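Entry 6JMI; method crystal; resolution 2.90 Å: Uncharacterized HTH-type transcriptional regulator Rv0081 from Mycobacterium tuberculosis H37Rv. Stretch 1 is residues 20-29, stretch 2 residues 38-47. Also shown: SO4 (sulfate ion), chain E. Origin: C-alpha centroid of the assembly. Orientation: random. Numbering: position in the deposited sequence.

Stretch 1, residues 20-29: PARIRILELL
Stretch 2, residues 38-47: ELLSSDVGLE

Residues 20-29 form a regular helix, with i to i-4 backbone hydrogen bonds running from Arg24 N to Pro20 O (3.3 Å) through Leu29 N to Ile25 O (3.0 Å). The second stretch enters as the end of another helix, residues 38-40, and leaves helical geometry at Ser41 (phi/psi -107/47). It then runs as loop past the first helix, and the backbones come nearest at Ala21 and Val44, whose CA atoms lie 5.9 Å apart. The two stretches bury 432 Å² between them.

Leu39 is the most heavily covered residue. Its CA-to-CB bond points toward the first helix, and its m,t rotamer places Leu39 CD2 4.3 Å from Leu28 CD1 and Leu39 CD1 4.5 Å from Ile25 CG2, so Leu39 packs against two residues almost one turn apart, Ile25 and Leu28. Leu28 and Ile25 are also m,t. Leu28 CD1 further packs 3.7 Å from Ser42 CB; the OG of Ser42 is not modelled.

Val44, with chi1 at 61° (p), fills the other end of the apolar patch. Val44 CG2 sits 4.0 Å from Ile25 CG1 and 4.1 Å from Ala21 CB, so Ile25 bridges Val44 and Leu39. Gly45 follows with positive phi (62/46), and the extended Leu46 (-120/146, rotamer m,t) brings Leu46 CD1 to 3.8 Å from Ala21 CB.

Asp43 (-85/12) adds the polar contact. Its chi1 of 30° lies between wells, and Asp43 OD2 meets the edge of the Arg24 guanidinium near its plane, 2.7 Å from Arg24 NE and 2.8 Å from Arg24 NH2. Both hydrogen bonds of this salt bridge are weak, with angles of 123° and 119°. Arg24 (t,p,t) also pairs within its helix, Arg24 NH1 lying 3.0 Å from Glu27 OE1, so its guanidinium links two acidic side chains.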

# COMPACT_ATOMS: atom_id res chain seq x y z
N PRO A 20 -5.45 7.93 -4.97
CA PRO A 20 -4.65 9.16 -4.78
C PRO A 20 -5.07 9.98 -3.58
O PRO A 20 -4.21 10.56 -2.90
CB PRO A 20 -4.87 9.92 -6.10
CG PRO A 20 -5.30 8.87 -7.08
CD PRO A 20 -6.09 7.88 -6.29
N ALA A 21 -6.37 10.05 -3.30
CA ALA A 21 -6.84 10.83 -2.16
C ALA A 21 -6.42 10.19 -0.84
O ALA A 21 -6.02 10.88 0.10
CB ALA A 21 -8.35 11.00 -2.22
N ARG A 22 -6.52 8.86 -0.76
CA ARG A 22 -6.19 8.17 0.49
C ARG A 22 -4.70 8.22 0.78
O ARG A 22 -4.30 8.20 1.95
CB ARG A 22 -6.67 6.72 0.41
CG ARG A 22 -8.17 6.57 0.22
CD ARG A 22 -8.60 5.12 0.30
NE ARG A 22 -10.01 4.95 -0.03
CZ ARG A 22 -10.61 3.78 -0.17
NH1 ARG A 22 -9.92 2.66 -0.01
NH2 ARG A 22 -11.90 3.72 -0.47
N ILE A 23 -3.86 8.28 -0.25
CA ILE A 23 -2.42 8.37 -0.03
C ILE A 23 -2.04 9.74 0.53
O ILE A 23 -1.22 9.84 1.45
CB ILE A 23 -1.65 8.06 -1.33
CG1 ILE A 23 -1.86 6.60 -1.73
CG2 ILE A 23 -0.17 8.37 -1.17
CD1 ILE A 23 -1.14 6.21 -3.00
N ARG A 24 -2.64 10.80 -0.01
CA ARG A 24 -2.32 12.14 0.48
C ARG A 24 -2.80 12.33 1.92
O ARG A 24 -2.16 13.05 2.69
CB ARG A 24 -2.94 13.20 -0.43
CG ARG A 24 -2.59 14.63 -0.04
CD ARG A 24 -1.08 14.80 0.03
NE ARG A 24 -0.68 16.16 0.39
CZ ARG A 24 0.56 16.52 0.68
NH1 ARG A 24 1.54 15.63 0.64
NH2 ARG A 24 0.83 17.78 1.00
N ILE A 25 -3.92 11.71 2.29
CA ILE A 25 -4.38 11.77 3.67
C ILE A 25 -3.36 11.13 4.60
O ILE A 25 -3.05 11.66 5.67
CB ILE A 25 -5.77 11.11 3.81
CG1 ILE A 25 -6.82 11.90 3.03
CG2 ILE A 25 -6.16 10.98 5.27
CD1 ILE A 25 -8.20 11.27 3.06
N LEU A 26 -2.82 9.98 4.20
CA LEU A 26 -1.82 9.30 5.03
C LEU A 26 -0.54 10.11 5.12
O LEU A 26 0.09 10.17 6.18
CB LEU A 26 -1.54 7.91 4.48
CG LEU A 26 -2.70 6.91 4.49
CD1 LEU A 26 -2.26 5.56 3.95
CD2 LEU A 26 -3.26 6.77 5.90
N GLU A 27 -0.13 10.75 4.01
CA GLU A 27 1.08 11.56 4.03
C GLU A 27 0.95 12.74 4.99
O GLU A 27 1.90 13.09 5.70
CB GLU A 27 1.42 12.04 2.62
CG GLU A 27 1.83 10.94 1.66
CD GLU A 27 2.16 11.47 0.28
OE1 GLU A 27 2.03 12.69 0.06
OE2 GLU A 27 2.55 10.66 -0.59
N LEU A 28 -0.23 13.37 5.02
CA LEU A 28 -0.44 14.49 5.93
C LEU A 28 -0.50 14.02 7.38
O LEU A 28 -0.03 14.73 8.28
CB LEU A 28 -1.72 15.24 5.55
CG LEU A 28 -1.71 15.92 4.18
CD1 LEU A 28 -3.06 16.55 3.88
CD2 LEU A 28 -0.60 16.96 4.10
N LEU A 29 -1.07 12.84 7.62
CA LEU A 29 -1.15 12.34 8.99
C LEU A 29 0.21 11.88 9.50
O LEU A 29 0.49 11.97 10.70
CB LEU A 29 -2.17 11.21 9.08
CG LEU A 29 -3.63 11.62 8.85
CD1 LEU A 29 -4.53 10.40 8.78
CD2 LEU A 29 -4.09 12.58 9.94
N GLU A 38 -8.68 20.52 9.34
CA GLU A 38 -7.40 20.69 8.67
C GLU A 38 -7.31 19.81 7.43
O GLU A 38 -6.76 20.23 6.41
CB GLU A 38 -6.28 20.36 9.65
CG GLU A 38 -6.34 21.17 10.94
CD GLU A 38 -5.32 20.72 11.98
OE1 GLU A 38 -4.62 19.72 11.75
OE2 GLU A 38 -5.19 21.42 13.01
N LEU A 39 -7.84 18.59 7.51
CA LEU A 39 -7.89 17.73 6.33
C LEU A 39 -8.85 18.29 5.29
O LEU A 39 -8.59 18.23 4.08
CB LEU A 39 -8.29 16.31 6.72
CG LEU A 39 -7.27 15.52 7.56
CD1 LEU A 39 -7.83 14.17 7.97
CD2 LEU A 39 -5.99 15.37 6.76
N LEU A 40 -9.98 18.86 5.74
CA LEU A 40 -10.93 19.46 4.80
C LEU A 40 -10.34 20.69 4.13
O LEU A 40 -10.74 21.04 3.01
CB LEU A 40 -12.22 19.81 5.54
CG LEU A 40 -13.47 20.12 4.72
CD1 LEU A 40 -13.85 18.95 3.83
CD2 LEU A 40 -14.62 20.50 5.64
N SER A 41 -9.40 21.37 4.78
CA SER A 41 -8.73 22.53 4.20
C SER A 41 -7.30 22.19 3.79
O SER A 41 -6.37 22.93 4.10
CB SER A 41 -8.74 23.70 5.19
OG SER A 41 -8.01 23.38 6.36
N SER A 42 -7.13 21.07 3.10
CA SER A 42 -5.82 20.62 2.63
C SER A 42 -5.85 20.50 1.11
O SER A 42 -6.82 20.89 0.45
CB SER A 42 -5.44 19.30 3.30
N ASP A 43 -4.77 19.95 0.55
CA ASP A 43 -4.67 19.73 -0.88
C ASP A 43 -5.32 18.42 -1.32
O ASP A 43 -5.13 18.00 -2.47
CB ASP A 43 -3.21 19.78 -1.33
CG ASP A 43 -2.25 19.30 -0.25
OD1 ASP A 43 -2.45 19.68 0.92
OD2 ASP A 43 -1.30 18.58 -0.58
N VAL A 44 -6.09 17.78 -0.44
CA VAL A 44 -6.77 16.55 -0.84
C VAL A 44 -8.01 16.88 -1.67
O VAL A 44 -8.42 16.08 -2.52
CB VAL A 44 -7.11 15.70 0.40
CG1 VAL A 44 -8.03 16.46 1.34
CG2 VAL A 44 -7.71 14.36 -0.01
N GLY A 45 -8.61 18.05 -1.44
CA GLY A 45 -9.69 18.54 -2.27
C GLY A 45 -10.94 17.68 -2.28
O GLY A 45 -11.51 17.42 -3.35
N LEU A 46 -11.39 17.25 -1.11
CA LEU A 46 -12.59 16.45 -0.98
C LEU A 46 -13.61 17.17 -0.10
O LEU A 46 -13.24 17.88 0.84
CB LEU A 46 -12.29 15.07 -0.39
CG LEU A 46 -11.37 14.17 -1.22
CD1 LEU A 46 -11.26 12.79 -0.58
CD2 LEU A 46 -11.87 14.06 -2.65
N GLU A 47 -14.88 16.99 -0.43
CA GLU A 47 -15.95 17.56 0.38
C GLU A 47 -16.02 16.85 1.73
O GLU A 47 -15.43 15.79 1.94
CB GLU A 47 -17.29 17.47 -0.35
S SO4 E . -11.19 -0.47 -1.60
O1 SO4 E . -11.79 0.55 -0.74
O2 SO4 E . -10.71 0.15 -2.84
O3 SO4 E . -10.07 -1.09 -0.91
O4 SO4 E . -12.19 -1.49 -1.92